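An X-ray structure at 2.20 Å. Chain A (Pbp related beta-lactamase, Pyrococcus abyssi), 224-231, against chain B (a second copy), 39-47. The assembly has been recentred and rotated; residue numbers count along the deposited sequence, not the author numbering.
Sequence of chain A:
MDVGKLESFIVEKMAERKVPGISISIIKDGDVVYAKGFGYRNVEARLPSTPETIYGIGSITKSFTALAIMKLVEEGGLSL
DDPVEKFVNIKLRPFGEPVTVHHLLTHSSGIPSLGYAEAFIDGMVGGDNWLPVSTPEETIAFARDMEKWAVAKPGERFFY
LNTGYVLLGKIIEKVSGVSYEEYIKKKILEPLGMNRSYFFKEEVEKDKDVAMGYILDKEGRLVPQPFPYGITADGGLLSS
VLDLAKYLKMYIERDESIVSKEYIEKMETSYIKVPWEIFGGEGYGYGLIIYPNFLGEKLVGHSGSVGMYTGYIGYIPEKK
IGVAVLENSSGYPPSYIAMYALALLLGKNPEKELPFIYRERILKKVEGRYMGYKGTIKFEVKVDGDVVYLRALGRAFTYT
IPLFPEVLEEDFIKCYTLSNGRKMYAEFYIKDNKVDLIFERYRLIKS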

# COMPACT_ATOMS: atom_id res chain seq x y z
N PRO A 224 11.81 -21.69 -12.62
CA PRO A 224 12.86 -22.68 -12.87
C PRO A 224 13.88 -22.78 -11.75
O PRO A 224 14.34 -21.77 -11.21
CB PRO A 224 13.48 -22.21 -14.18
CG PRO A 224 13.32 -20.73 -14.11
CD PRO A 224 11.93 -20.54 -13.54
N GLN A 225 14.25 -24.01 -11.40
CA GLN A 225 15.22 -24.27 -10.35
C GLN A 225 16.08 -25.46 -10.76
O GLN A 225 15.56 -26.53 -11.10
CB GLN A 225 14.51 -24.59 -9.03
CG GLN A 225 13.81 -23.40 -8.39
CD GLN A 225 14.76 -22.48 -7.66
OE1 GLN A 225 15.98 -22.53 -7.87
NE2 GLN A 225 14.21 -21.63 -6.81
N PRO A 226 17.41 -25.30 -10.74
CA PRO A 226 18.34 -26.37 -11.11
C PRO A 226 18.39 -27.45 -10.02
O PRO A 226 18.03 -27.20 -8.87
CB PRO A 226 19.68 -25.65 -11.26
CG PRO A 226 19.28 -24.21 -11.52
CD PRO A 226 18.13 -24.02 -10.58
N PHE A 227 18.85 -28.64 -10.39
CA PHE A 227 18.96 -29.74 -9.44
C PHE A 227 19.80 -29.28 -8.24
O PHE A 227 20.73 -28.49 -8.40
CB PHE A 227 19.64 -30.94 -10.10
CG PHE A 227 19.64 -32.18 -9.24
CD1 PHE A 227 18.52 -33.00 -9.19
CD2 PHE A 227 20.74 -32.48 -8.44
CE1 PHE A 227 18.49 -34.10 -8.35
CE2 PHE A 227 20.72 -33.58 -7.60
CZ PHE A 227 19.59 -34.39 -7.55
N PRO A 228 19.47 -29.76 -7.02
CA PRO A 228 20.24 -29.35 -5.85
C PRO A 228 21.41 -30.30 -5.60
O PRO A 228 21.41 -31.08 -4.64
CB PRO A 228 19.21 -29.39 -4.74
CG PRO A 228 18.42 -30.60 -5.11
CD PRO A 228 18.23 -30.44 -6.61
N TYR A 229 22.41 -30.23 -6.47
CA TYR A 229 23.60 -31.07 -6.38
C TYR A 229 24.24 -31.04 -5.00
O TYR A 229 24.54 -29.96 -4.47
CB TYR A 229 24.63 -30.65 -7.43
CG TYR A 229 24.18 -30.96 -8.84
CD1 TYR A 229 24.13 -32.28 -9.30
CD2 TYR A 229 23.79 -29.94 -9.70
CE1 TYR A 229 23.69 -32.58 -10.59
CE2 TYR A 229 23.35 -30.22 -10.99
CZ TYR A 229 23.30 -31.54 -11.43
OH TYR A 229 22.88 -31.79 -12.70
N GLY A 230 24.43 -32.23 -4.43
CA GLY A 230 25.04 -32.36 -3.12
C GLY A 230 24.57 -33.62 -2.40
O GLY A 230 25.34 -34.26 -1.70
N ILE A 231 23.30 -33.95 -2.58
CA ILE A 231 22.68 -35.12 -1.96
C ILE A 231 23.12 -36.38 -2.75
O ILE A 231 23.34 -36.30 -3.95
CB ILE A 231 21.13 -34.92 -1.98
CG1 ILE A 231 20.42 -36.03 -1.22
CG2 ILE A 231 20.63 -34.87 -3.40
CD1 ILE A 231 18.93 -35.75 -1.05
N GLY B 39 29.95 -26.20 2.42
CA GLY B 39 28.94 -25.46 1.69
C GLY B 39 29.23 -25.24 0.22
O GLY B 39 29.93 -26.02 -0.42
N TYR B 40 28.71 -24.13 -0.29
CA TYR B 40 28.82 -23.78 -1.70
C TYR B 40 29.61 -22.53 -2.06
O TYR B 40 29.46 -21.48 -1.44
CB TYR B 40 27.41 -23.66 -2.28
CG TYR B 40 26.63 -24.95 -2.27
CD1 TYR B 40 26.75 -25.86 -3.31
CD2 TYR B 40 25.82 -25.29 -1.18
CE1 TYR B 40 26.11 -27.08 -3.28
CE2 TYR B 40 25.17 -26.51 -1.14
CZ TYR B 40 25.32 -27.40 -2.19
OH TYR B 40 24.71 -28.64 -2.16
N ARG B 41 30.47 -22.66 -3.07
CA ARG B 41 31.25 -21.52 -3.54
C ARG B 41 30.36 -20.74 -4.49
O ARG B 41 30.49 -19.53 -4.65
CB ARG B 41 32.54 -21.99 -4.24
CG ARG B 41 32.39 -22.78 -5.55
CD ARG B 41 33.78 -22.92 -6.19
NE ARG B 41 33.82 -23.56 -7.50
CZ ARG B 41 33.87 -24.87 -7.71
NH1 ARG B 41 33.88 -25.71 -6.68
NH2 ARG B 41 33.97 -25.36 -8.94
N ASN B 42 29.43 -21.46 -5.12
CA ASN B 42 28.49 -20.85 -6.05
C ASN B 42 27.15 -21.57 -5.87
O ASN B 42 26.99 -22.72 -6.28
CB ASN B 42 28.98 -20.99 -7.49
CG ASN B 42 28.11 -20.22 -8.48
OD1 ASN B 42 26.89 -20.23 -8.38
ND2 ASN B 42 28.75 -19.57 -9.45
N VAL B 43 26.18 -20.88 -5.25
CA VAL B 43 24.87 -21.46 -5.00
C VAL B 43 24.02 -21.70 -6.25
O VAL B 43 23.41 -22.76 -6.38
CB VAL B 43 24.06 -20.59 -4.00
CG1 VAL B 43 22.68 -21.22 -3.74
CG2 VAL B 43 24.83 -20.45 -2.70
N GLU B 44 23.98 -20.74 -7.18
CA GLU B 44 23.17 -20.90 -8.39
C GLU B 44 23.63 -22.10 -9.22
O GLU B 44 22.80 -22.82 -9.78
CB GLU B 44 23.22 -19.64 -9.26
CG GLU B 44 22.55 -18.39 -8.67
CD GLU B 44 23.29 -17.84 -7.47
OE1 GLU B 44 24.54 -17.77 -7.51
OE2 GLU B 44 22.63 -17.47 -6.48
N ALA B 45 24.94 -22.29 -9.31
CA ALA B 45 25.52 -23.38 -10.09
C ALA B 45 25.70 -24.67 -9.28
O ALA B 45 26.06 -25.71 -9.83
CB ALA B 45 26.85 -22.95 -10.68
N ARG B 46 25.45 -24.59 -7.98
CA ARG B 46 25.58 -25.75 -7.09
C ARG B 46 27.04 -26.21 -7.02
O ARG B 46 27.32 -27.40 -6.98
CB ARG B 46 24.73 -26.91 -7.60
CG ARG B 46 23.29 -26.55 -7.96
CD ARG B 46 22.45 -26.24 -6.74
NE ARG B 46 21.04 -26.10 -7.09
CZ ARG B 46 20.33 -24.99 -6.91
NH1 ARG B 46 20.90 -23.90 -6.39
NH2 ARG B 46 19.04 -24.97 -7.22
N LEU B 47 27.98 -25.26 -7.02
CA LEU B 47 29.39 -25.62 -6.94
C LEU B 47 29.84 -25.57 -5.48
O LEU B 47 29.66 -24.56 -4.80
CB LEU B 47 30.23 -24.68 -7.81
CG LEU B 47 29.96 -24.72 -9.32
CD1 LEU B 47 30.81 -23.65 -10.00
CD2 LEU B 47 30.27 -26.10 -9.89

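Every hydrogen bond across this contact ends on a backbone carbonyl of chain A: three oxygens in the run from Pro A226 to Tyr A229 accept from two side chains of the other copy. At the start, Pro A224 stays out of reach. The long side chain of Gln A225 approaches with its end, bringing OE1 to 4.0 Å from Arg B46 NH2, near the plane of the guanidinium.

Pro A226 makes the first firm contact. Its O accepts a hydrogen bond from Arg B46 NH2 at 3.0 Å; its CA-to-CB bond points toward chain B, and its CD lies 3.6 Å from the same NH2. Proline lacks an amide hydrogen, but its carbonyl remains a good acceptor. At Phe A227 the CA-to-CB bond points sideways and the large nonpolar side chain suits a buried site; the contact is made by Phe A227 O, which receives Arg B46 NE at 2.7 Å. Arginine suits this place because the N-H bonds of NE and NH2 on that edge of the planar guanidinium run nearly parallel and can serve two successive carbonyls. The remaining nitrogen, NH1, bonds back to Val B43 O at 2.8 Å, tying the guanidinium to its own loop.

The CA-to-CB bond of Pro A228 points away, yet its CA packs 3.6 Å from Arg B46 NE. The chain bends here, where proline's ring restricts phi, and a weak backbone bond joins Tyr A229 N to Phe A227 O (3.1 Å), so that oxygen takes two donors.

Tyr A229 adds a nonpolar contact, its CB 3.7 Å from Arg B46 CB, with that arginine carbon at the edge of the tyrosine ring. Its O accepts the Tyr B40 hydroxyl, OH to O 2.7 Å; the flat ring of Tyr B40 holds its hydroxyl at the far end of the side chain, within reach of the backbone.

Gly A230 then passes close, CA 3.9 Å from Tyr B40 OH. A CB would sit 2.5 Å from that OH, a clash, and the backbone angles (152/-37) independently call for glycine. Ile A231 makes no contact.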